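Local coordinates for vitamin B12-binding protein (Vibrio cholerae O395, PDB 5YSC) that binds vitamin B12 in the periplasm and probably delivers it to BtuC, the membrane subunit of the BtuCD importer, at residues L43-E48 with L59-N64; W174-F179 with L247-T251; Q207-I211 with E230-V234. All blocks are in the same frame, centred on the assembly; numbering follows the deposited sequence.

Overall arrangement
BtuF has two lobes, each built on a four-stranded parallel sheet, with one long helix joining them, as in its class of binding proteins. Interaction 1 belongs to the first lobe's sheet and interaction 3 to the second's, with centres about 40 Å apart. Interaction 2 lies between, its centre about 22 Å from each of theirs, and is wholly buried, the others partly. Interactions 1 and 2 supply residues of the cyanocobalamin pocket; interaction 3 does not. Interaction 1 uses direct hydrogen bonds plus water; in 2, proline packs on an indole face (CH-pi); interaction 3, nested in the loop closed by 2, has no clear direct hydrogen bond and relies on waters and small apolar contacts.

Interaction 1: residues L43-E48 with L59-N64; sequences LVAVSE and LERVAN. With SO4 (sulfate ion), chain C.
Glu48 and Asn64 run side by side, Asn64 ND2 donating to Glu48 OE2 at 3.1 Å. The acceptor lies in the amide plane; with the planes 75° apart, the donor meets OE2 from above the carboxylate plane. Glu48 OE1 makes a weak hydrogen bond to cyanocobalamin, so the amide probably helps to orient this pocket carboxylate; Asn64 OD1 is held by Thr67 N and Gln66 N. Arg61 lies alongside Val46, NH1 3.3 Å from Val46 CG2. A bend at chi2 (86°) brings one guanidinium face under Ser47 O and the edge to a sulfate, probably from crystallisation: NE bonds O4 (2.6 Å) and NH2 O1 (2.8 Å). The protein also fixes it: Leu59 O and Ala56 O take NH1, Ser50 O NH2, and Tyr49 N shares the sulfate. The backbones form a single parallel bridge, Val46 N to Glu60 O and Val62 N to Val46 O (2.9 and 2.8 Å), followed, one residue out of that register, by Glu48 N to Ala63 O. Leu59 crosses Val46 at about a right angle. Leu43 and Leu59 pack on Tyr35 of helix 28-36, Ala45 and Val62 on Leu76 of helix 70-76; strand 43-45 flanks strand 23-25.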
loop_
_atom_site.group_PDB
_atom_site.type_symbol
_atom_site.label_atom_id
_atom_site.label_comp_id
_atom_site.label_asym_id
_atom_site.label_seq_id
_atom_site.Cartn_x
_atom_site.Cartn_y
_atom_site.Cartn_z
ATOM N N LEU A 43 -5.111 19.721 -5.702
ATOM C CA LEU A 43 -6.172 18.813 -5.310
ATOM C C LEU A 43 -7.401 19.563 -4.852
ATOM O O LEU A 43 -7.333 20.493 -4.033
ATOM C CB LEU A 43 -5.718 17.879 -4.191
ATOM C CG LEU A 43 -4.676 16.872 -4.604
ATOM C CD1 LEU A 43 -4.020 16.239 -3.362
ATOM C CD2 LEU A 43 -5.289 15.794 -5.460
ATOM N N VAL A 44 -8.550 19.125 -5.352
ATOM C CA VAL A 44 -9.830 19.675 -4.931
ATOM C C VAL A 44 -10.719 18.621 -4.283
ATOM O O VAL A 44 -11.781 18.973 -3.758
ATOM C CB VAL A 44 -10.575 20.370 -6.099
ATOM C CG1 VAL A 44 -9.757 21.511 -6.672
ATOM C CG2 VAL A 44 -10.911 19.381 -7.204
ATOM N N ALA A 45 -10.323 17.344 -4.307
ATOM C CA ALA A 45 -10.997 16.314 -3.527
ATOM C C ALA A 45 -10.116 15.074 -3.488
ATOM O O ALA A 45 -9.268 14.864 -4.371
ATOM C CB ALA A 45 -12.379 15.945 -4.093
ATOM N N VAL A 46 -10.338 14.264 -2.458
ATOM C CA VAL A 46 -9.558 13.059 -2.207
ATOM C C VAL A 46 -10.509 11.985 -1.682
ATOM O O VAL A 46 -11.732 12.159 -1.681
ATOM C CB VAL A 46 -8.398 13.328 -1.224
ATOM C CG1 VAL A 46 -7.405 14.334 -1.820
ATOM C CG2 VAL A 46 -8.933 13.745 0.133
ATOM N N SER A 47 -9.956 10.860 -1.251
ATOM C CA SER A 47 -10.700 9.745 -0.697
ATOM C C SER A 47 -10.761 9.817 0.822
ATOM O O SER A 47 -9.988 10.523 1.462
ATOM C CB SER A 47 -10.049 8.437 -1.108
ATOM O OG SER A 47 -8.893 8.191 -0.334
ATOM N N GLU A 48 -11.712 9.076 1.389
ATOM C CA GLU A 48 -11.648 8.743 2.802
ATOM C C GLU A 48 -10.308 8.068 3.066
ATOM O O GLU A 48 -9.764 7.372 2.207
ATOM C CB GLU A 48 -12.814 7.821 3.209
ATOM C CG GLU A 48 -14.168 8.540 3.302
ATOM C CD GLU A 48 -15.356 7.625 3.667
ATOM O OE1 GLU A 48 -15.224 6.682 4.470
ATOM O OE2 GLU A 48 -16.449 7.862 3.108
ATOM N N LEU A 59 -9.474 18.475 2.749
ATOM C CA LEU A 59 -10.137 18.438 1.479
ATOM C C LEU A 59 -11.376 17.608 1.436
ATOM O O LEU A 59 -11.506 16.709 2.149
ATOM C CB LEU A 59 -9.192 17.953 0.443
ATOM C CG LEU A 59 -7.859 18.662 0.283
ATOM C CD1 LEU A 59 -6.847 17.966 -0.609
ATOM C CD2 LEU A 59 -8.121 20.042 -0.209
ATOM N N GLU A 60 -12.316 17.926 0.553
ATOM C CA GLU A 60 -13.522 17.122 0.615
ATOM C C GLU A 60 -13.274 15.721 0.051
ATOM O O GLU A 60 -12.336 15.482 -0.715
ATOM C CB GLU A 60 -14.711 17.810 -0.067
ATOM C CG GLU A 60 -14.593 18.176 -1.493
ATOM C CD GLU A 60 -15.880 18.840 -1.990
ATOM O OE1 GLU A 60 -16.949 18.683 -1.350
ATOM O OE2 GLU A 60 -15.818 19.542 -3.009
ATOM N N ARG A 61 -14.093 14.780 0.512
ATOM C CA ARG A 61 -13.987 13.367 0.171
ATOM C C ARG A 61 -14.996 12.999 -0.911
ATOM O O ARG A 61 -16.155 13.421 -0.856
ATOM C CB ARG A 61 -14.230 12.520 1.406
ATOM C CG ARG A 61 -13.001 12.328 2.241
ATOM C CD ARG A 61 -12.709 13.410 3.250
ATOM N NE ARG A 61 -11.540 12.941 4.002
ATOM C CZ ARG A 61 -10.302 13.416 3.900
ATOM N NH1 ARG A 61 -10.022 14.493 3.172
ATOM N NH2 ARG A 61 -9.347 12.825 4.588
ATOM N N VAL A 62 -14.556 12.215 -1.893
ATOM C CA VAL A 62 -15.474 11.774 -2.943
ATOM C C VAL A 62 -15.369 10.278 -3.174
ATOM O O VAL A 62 -15.858 9.767 -4.182
ATOM C CB VAL A 62 -15.234 12.532 -4.256
ATOM C CG1 VAL A 62 -15.665 14.004 -4.102
ATOM C CG2 VAL A 62 -13.789 12.426 -4.711
ATOM N N ALA A 63 -14.730 9.550 -2.271
ATOM C CA ALA A 63 -14.577 8.121 -2.519
ATOM C C ALA A 63 -14.272 7.388 -1.222
ATOM O O ALA A 63 -13.624 7.922 -0.320
ATOM C CB ALA A 63 -13.482 7.830 -3.543
ATOM N N ASN A 64 -14.743 6.148 -1.154
ATOM C CA ASN A 64 -14.423 5.240 -0.064
ATOM C C ASN A 64 -14.393 3.840 -0.647
ATOM O O ASN A 64 -14.429 3.663 -1.867
ATOM C CB ASN A 64 -15.416 5.356 1.093
ATOM C CG ASN A 64 -16.832 5.083 0.667
ATOM O OD1 ASN A 64 -17.112 4.144 -0.076
ATOM N ND2 ASN A 64 -17.741 5.916 1.144
HETATM S S SO4 C . -11.867 10.472 6.323
HETATM O O1 SO4 C . -10.449 10.719 6.006
HETATM O O2 SO4 C . -12.209 11.099 7.601
HETATM O O3 SO4 C . -12.067 9.028 6.428
HETATM O O4 SO4 C . -12.751 11.047 5.309
HETATM O O HOH W 1 -11.679 20.012 -1.153
HETATM O O HOH W 2 -13.125 21.355 -3.771
#

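Interaction 2: residues W174-F179 with L247-T251; sequences WPSEVF and LNRPT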
loop_
_atom_site.group_PDB
_atom_site.type_symbol
_atom_site.label_atom_id
_atom_site.label_comp_id
_atom_site.label_asym_id
_atom_site.label_seq_id
_atom_site.Cartn_x
_atom_site.Cartn_y
_atom_site.Cartn_z
ATOM N N TRP A 174 -0.459 -6.433 -3.934
ATOM C CA TRP A 174 0.121 -5.528 -2.959
ATOM C C TRP A 174 -0.355 -5.859 -1.545
ATOM O O TRP A 174 -1.545 -6.067 -1.316
ATOM C CB TRP A 174 -0.248 -4.102 -3.314
ATOM C CG TRP A 174 0.510 -3.143 -2.490
ATOM C CD1 TRP A 174 0.106 -2.524 -1.335
ATOM C CD2 TRP A 174 1.848 -2.715 -2.737
ATOM N NE1 TRP A 174 1.134 -1.746 -0.847
ATOM C CE2 TRP A 174 2.201 -1.834 -1.703
ATOM C CE3 TRP A 174 2.792 -2.993 -3.731
ATOM C CZ2 TRP A 174 3.462 -1.239 -1.637
ATOM C CZ3 TRP A 174 4.032 -2.379 -3.664
ATOM C CH2 TRP A 174 4.350 -1.520 -2.622
ATOM N N PRO A 175 0.545 -5.836 -0.542
ATOM C CA PRO A 175 1.960 -5.474 -0.510
ATOM C C PRO A 175 2.953 -6.633 -0.614
ATOM O O PRO A 175 4.086 -6.563 -0.065
ATOM C CB PRO A 175 2.075 -4.816 0.850
ATOM C CG PRO A 175 1.161 -5.589 1.693
ATOM C CD PRO A 175 -0.023 -5.882 0.810
ATOM N N SER A 176 2.591 -7.667 -1.378
ATOM C CA SER A 176 3.474 -8.834 -1.486
ATOM C C SER A 176 4.916 -8.455 -1.829
ATOM O O SER A 176 5.872 -8.996 -1.250
ATOM C CB SER A 176 2.930 -9.811 -2.543
ATOM O OG SER A 176 1.728 -10.399 -2.088
ATOM N N GLU A 177 5.091 -7.536 -2.769
ATOM C CA GLU A 177 6.401 -7.147 -3.265
ATOM C C GLU A 177 7.286 -6.519 -2.185
ATOM O O GLU A 177 8.513 -6.577 -2.270
ATOM C CB GLU A 177 6.178 -6.165 -4.400
ATOM C CG GLU A 177 7.274 -6.042 -5.332
ATOM C CD GLU A 177 7.123 -6.994 -6.456
ATOM O OE1 GLU A 177 6.767 -8.156 -6.170
ATOM O OE2 GLU A 177 7.314 -6.566 -7.612
ATOM N N VAL A 178 6.697 -5.866 -1.193
ATOM C CA VAL A 178 7.508 -5.332 -0.099
ATOM C C VAL A 178 8.265 -6.459 0.594
ATOM O O VAL A 178 9.473 -6.354 0.863
ATOM C CB VAL A 178 6.617 -4.583 0.902
ATOM C CG1 VAL A 178 7.427 -4.193 2.104
ATOM C CG2 VAL A 178 5.977 -3.355 0.211
ATOM N N PHE A 179 7.536 -7.529 0.954
ATOM C CA PHE A 179 8.129 -8.678 1.626
ATOM C C PHE A 179 9.151 -9.369 0.730
ATOM O O PHE A 179 10.233 -9.747 1.188
ATOM C CB PHE A 179 7.021 -9.644 2.058
ATOM C CG PHE A 179 6.053 -9.054 3.027
ATOM C CD1 PHE A 179 6.323 -9.077 4.396
ATOM C CD2 PHE A 179 4.887 -8.438 2.590
ATOM C CE1 PHE A 179 5.444 -8.524 5.312
ATOM C CE2 PHE A 179 4.004 -7.898 3.505
ATOM C CZ PHE A 179 4.306 -7.923 4.886
ATOM N N LEU A 247 2.808 0.418 4.614
ATOM C CA LEU A 247 2.899 -0.867 3.951
ATOM C C LEU A 247 1.832 -1.027 2.889
ATOM O O LEU A 247 2.129 -1.393 1.753
ATOM C CB LEU A 247 2.778 -1.960 5.004
ATOM C CG LEU A 247 2.820 -3.369 4.421
ATOM C CD1 LEU A 247 4.157 -3.738 3.771
ATOM C CD2 LEU A 247 2.422 -4.324 5.502
ATOM N N ASN A 248 0.604 -0.707 3.238
ATOM C CA ASN A 248 -0.530 -1.062 2.406
ATOM C C ASN A 248 -0.913 0.016 1.405
ATOM O O ASN A 248 -1.775 -0.237 0.539
ATOM C CB ASN A 248 -1.693 -1.432 3.310
ATOM C CG ASN A 248 -1.399 -2.717 4.087
ATOM O OD1 ASN A 248 -0.663 -3.568 3.601
ATOM N ND2 ASN A 248 -1.968 -2.862 5.252
ATOM N N ARG A 249 -0.286 1.188 1.471
ATOM C CA ARG A 249 -0.358 2.214 0.447
ATOM C C ARG A 249 0.960 2.299 -0.291
ATOM O O ARG A 249 1.987 2.526 0.356
ATOM C CB ARG A 249 -0.646 3.602 1.052
ATOM C CG ARG A 249 -1.743 3.708 2.031
ATOM C CD ARG A 249 -1.726 5.064 2.681
ATOM N NE ARG A 249 -2.652 5.138 3.775
ATOM C CZ ARG A 249 -2.969 6.279 4.376
ATOM N NH1 ARG A 249 -2.435 7.415 3.945
ATOM N NH2 ARG A 249 -3.849 6.286 5.371
ATOM N N PRO A 250 0.993 2.259 -1.599
ATOM C CA PRO A 250 2.265 2.430 -2.305
ATOM C C PRO A 250 2.641 3.887 -2.509
ATOM O O PRO A 250 2.036 4.597 -3.325
ATOM C CB PRO A 250 2.021 1.730 -3.653
ATOM C CG PRO A 250 0.791 0.956 -3.477
ATOM C CD PRO A 250 -0.030 1.631 -2.450
ATOM N N THR A 251 3.603 4.357 -1.688
ATOM C CA THR A 251 3.915 5.770 -1.538
ATOM C C THR A 251 5.397 5.881 -1.219
ATOM O O THR A 251 6.068 4.868 -1.011
ATOM C CB THR A 251 3.172 6.431 -0.374
ATOM O OG1 THR A 251 3.755 5.915 0.822
ATOM C CG2 THR A 251 1.705 6.055 -0.349
#
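In the wall of the cyanocobalamin pocket, a tryptophan sandwiched between two prolines joins Trp174 and cis-Pro175 to the end of helix 244-248 and the residues after it. Pro250 CG stands over one face of the indole, 3.8 Å from the centroid of the five-membered ring and 17° off its normal, a CH-pi contact by both distance and angle. The opposite face is met by the neighbouring Pro175, whose CB is 3.6 Å above the ring plane but offset toward the rim. Trp174 CG is turned anti to the backbone N (chi1 -170°), a rotation that carries the indole across to the second segment. There NE1 donates to Leu247 O at 2.8 Å, approaching in the carbonyl plane on a lone pair; the bond is bent, with an N-H...O angle of 131°, since the oxygen is tilted from the indole plane. A buried carbonyl in the last turn of the helix is thereby satisfied by a side chain.

Beside this bond, Leu247 turns its branches to the other segment. CD1 lies 3.7 Å from both Pro175 CB and Val178 CG1, while CD2 is 4.1 Å from Phe179 CZ, with the Phe179 side chain crossing at about a right angle. Asn248 OD1 rests 3.3 Å from Pro175 CG, and its ND2 bonds Tyr159 OH. Pro175 is also the N-cap residue of helix 176-181, its O receiving Val178 N. Arg249 starts away from the contact; its NE bonds the vitamin, and its NH1 and NH2 form salt bridges with Glu32 and Asp51. Around the contact, Trp174, Val178, Phe179 and Leu247 pack on helix 254-267, Pro175 and Leu247 touch Tyr159 of strand 155-159, and Pro250 lies against His29 of helix 28-36.

Interaction 3: residues Q207-I211 with E230-V234; sequences QPQVI and ELSAV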
loop_
_atom_site.group_PDB
_atom_site.type_symbol
_atom_site.label_atom_id
_atom_site.label_comp_id
_atom_site.label_asym_id
_atom_site.label_seq_id
_atom_site.Cartn_x
_atom_site.Cartn_y
_atom_site.Cartn_z
ATOM N N GLN A 207 2.348 -23.150 9.494
ATOM C CA GLN A 207 3.590 -23.040 10.260
ATOM C C GLN A 207 4.463 -21.863 9.828
ATOM O O GLN A 207 5.668 -22.030 9.619
ATOM C CB GLN A 207 4.395 -24.346 10.136
ATOM C CG GLN A 207 5.274 -24.651 11.338
ATOM C CD GLN A 207 4.456 -24.796 12.597
ATOM O OE1 GLN A 207 3.234 -24.970 12.537
ATOM N NE2 GLN A 207 5.113 -24.687 13.749
ATOM N N PRO A 208 3.919 -20.650 9.743
ATOM C CA PRO A 208 4.749 -19.506 9.355
ATOM C C PRO A 208 5.894 -19.295 10.331
ATOM O O PRO A 208 5.730 -19.433 11.537
ATOM C CB PRO A 208 3.769 -18.328 9.388
ATOM C CG PRO A 208 2.704 -18.759 10.345
ATOM C CD PRO A 208 2.568 -20.250 10.156
ATOM N N GLN A 209 7.047 -18.917 9.805
ATOM C CA GLN A 209 8.183 -18.569 10.662
ATOM C C GLN A 209 7.960 -17.239 11.381
ATOM O O GLN A 209 8.391 -17.075 12.530
ATOM C CB GLN A 209 9.452 -18.505 9.822
ATOM C CG GLN A 209 9.967 -19.879 9.423
ATOM C CD GLN A 209 11.095 -19.777 8.446
ATOM O OE1 GLN A 209 10.890 -19.540 7.254
ATOM N NE2 GLN A 209 12.309 -19.929 8.943
ATOM N N VAL A 210 7.261 -16.311 10.726
ATOM C CA VAL A 210 6.976 -14.976 11.239
ATOM C C VAL A 210 5.503 -14.684 10.985
ATOM O O VAL A 210 4.979 -15.030 9.920
ATOM C CB VAL A 210 7.837 -13.911 10.537
ATOM C CG1 VAL A 210 7.446 -12.554 11.060
ATOM C CG2 VAL A 210 9.318 -14.155 10.747
ATOM N N ILE A 211 4.834 -14.065 11.960
ATOM C CA ILE A 211 3.493 -13.508 11.782
ATOM C C ILE A 211 3.567 -11.988 11.893
ATOM O O ILE A 211 4.055 -11.457 12.895
ATOM C CB ILE A 211 2.508 -14.082 12.806
ATOM C CG1 ILE A 211 2.321 -15.585 12.524
ATOM C CG2 ILE A 211 1.182 -13.364 12.704
ATOM C CD1 ILE A 211 1.552 -16.347 13.594
ATOM N N GLU A 230 1.559 -24.551 19.234
ATOM C CA GLU A 230 1.457 -24.987 17.842
ATOM C C GLU A 230 2.156 -24.059 16.856
ATOM O O GLU A 230 2.255 -24.409 15.677
ATOM C CB GLU A 230 -0.011 -25.145 17.407
ATOM C CG GLU A 230 -1.011 -24.300 18.116
ATOM C CD GLU A 230 -1.323 -24.809 19.529
ATOM O OE1 GLU A 230 -1.565 -26.019 19.718
ATOM O OE2 GLU A 230 -1.302 -23.985 20.457
ATOM N N LEU A 231 2.627 -22.895 17.297
ATOM C CA LEU A 231 3.252 -21.912 16.411
ATOM C C LEU A 231 4.666 -21.559 16.852
ATOM O O LEU A 231 4.853 -20.882 17.866
ATOM C CB LEU A 231 2.391 -20.661 16.346
ATOM C CG LEU A 231 1.106 -20.843 15.533
ATOM C CD1 LEU A 231 0.231 -19.640 15.662
ATOM C CD2 LEU A 231 1.395 -21.101 14.047
ATOM N N SER A 232 5.658 -21.988 16.068
ATOM C CA SER A 232 7.037 -21.598 16.343
ATOM C C SER A 232 7.217 -20.085 16.258
ATOM O O SER A 232 8.020 -19.501 17.000
ATOM C CB SER A 232 7.993 -22.294 15.371
ATOM O OG SER A 232 7.826 -21.813 14.044
ATOM N N ALA A 233 6.479 -19.431 15.367
ATOM C CA ALA A 233 6.523 -17.971 15.346
ATOM C C ALA A 233 6.196 -17.382 16.711
ATOM O O ALA A 233 6.769 -16.364 17.084
ATOM C CB ALA A 233 5.581 -17.415 14.278
ATOM N N VAL A 234 5.285 -17.985 17.475
ATOM C CA VAL A 234 4.969 -17.420 18.780
ATOM C C VAL A 234 6.054 -17.783 19.790
ATOM O O VAL A 234 6.513 -16.924 20.552
ATOM C CB VAL A 234 3.572 -17.874 19.240
ATOM C CG1 VAL A 234 3.225 -17.289 20.608
ATOM C CG2 VAL A 234 2.542 -17.445 18.213
HETATM O O HOH W 3 4.755 -20.910 13.508
HETATM O O HOH W 4 9.480 -19.308 13.665
#
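Gln207 brings a flat carboxamide against the backbone of Glu230 to Ser232, where the chain enters helix 232-235. Its oxygen and nitrogen are probably interchanged in the model, so the evidence rests on carbon: Gln207 CD is 3.8 Å from Glu230 O. Of the flat backbone groups, two successive carbonyls converge on one methyl, Ala233 CB, which is 3.3 Å from Gln209 O and 3.4 Å from Pro208 O. Two separate waters link the segments nearby. One donates to Pro208 O (2.6 Å) and accepts from Ala233 N (2.9 Å), serving an amide of the first helical turn; the other donates to Gln209 O and is hydrogen-bonded to Ser232 OG (3.0 Å). Ile211 CG1 stands beside its backbone N (chi1 -66°) and reaches Ala233 CB at 4.1 Å. Ile211 CD1 continues to Leu231 CD1, the two side chains crossing at about a right angle, and Leu231 CD2 meets Pro208 CD. Leu231, the N-cap residue, accepts Val234 N at its O. The contact fits the helix start against the loop leading into strand 210-213 and its first residues; that strand runs between strands 155-159 and 239-241, while Pro208 and Leu231 pack on helix 200-206.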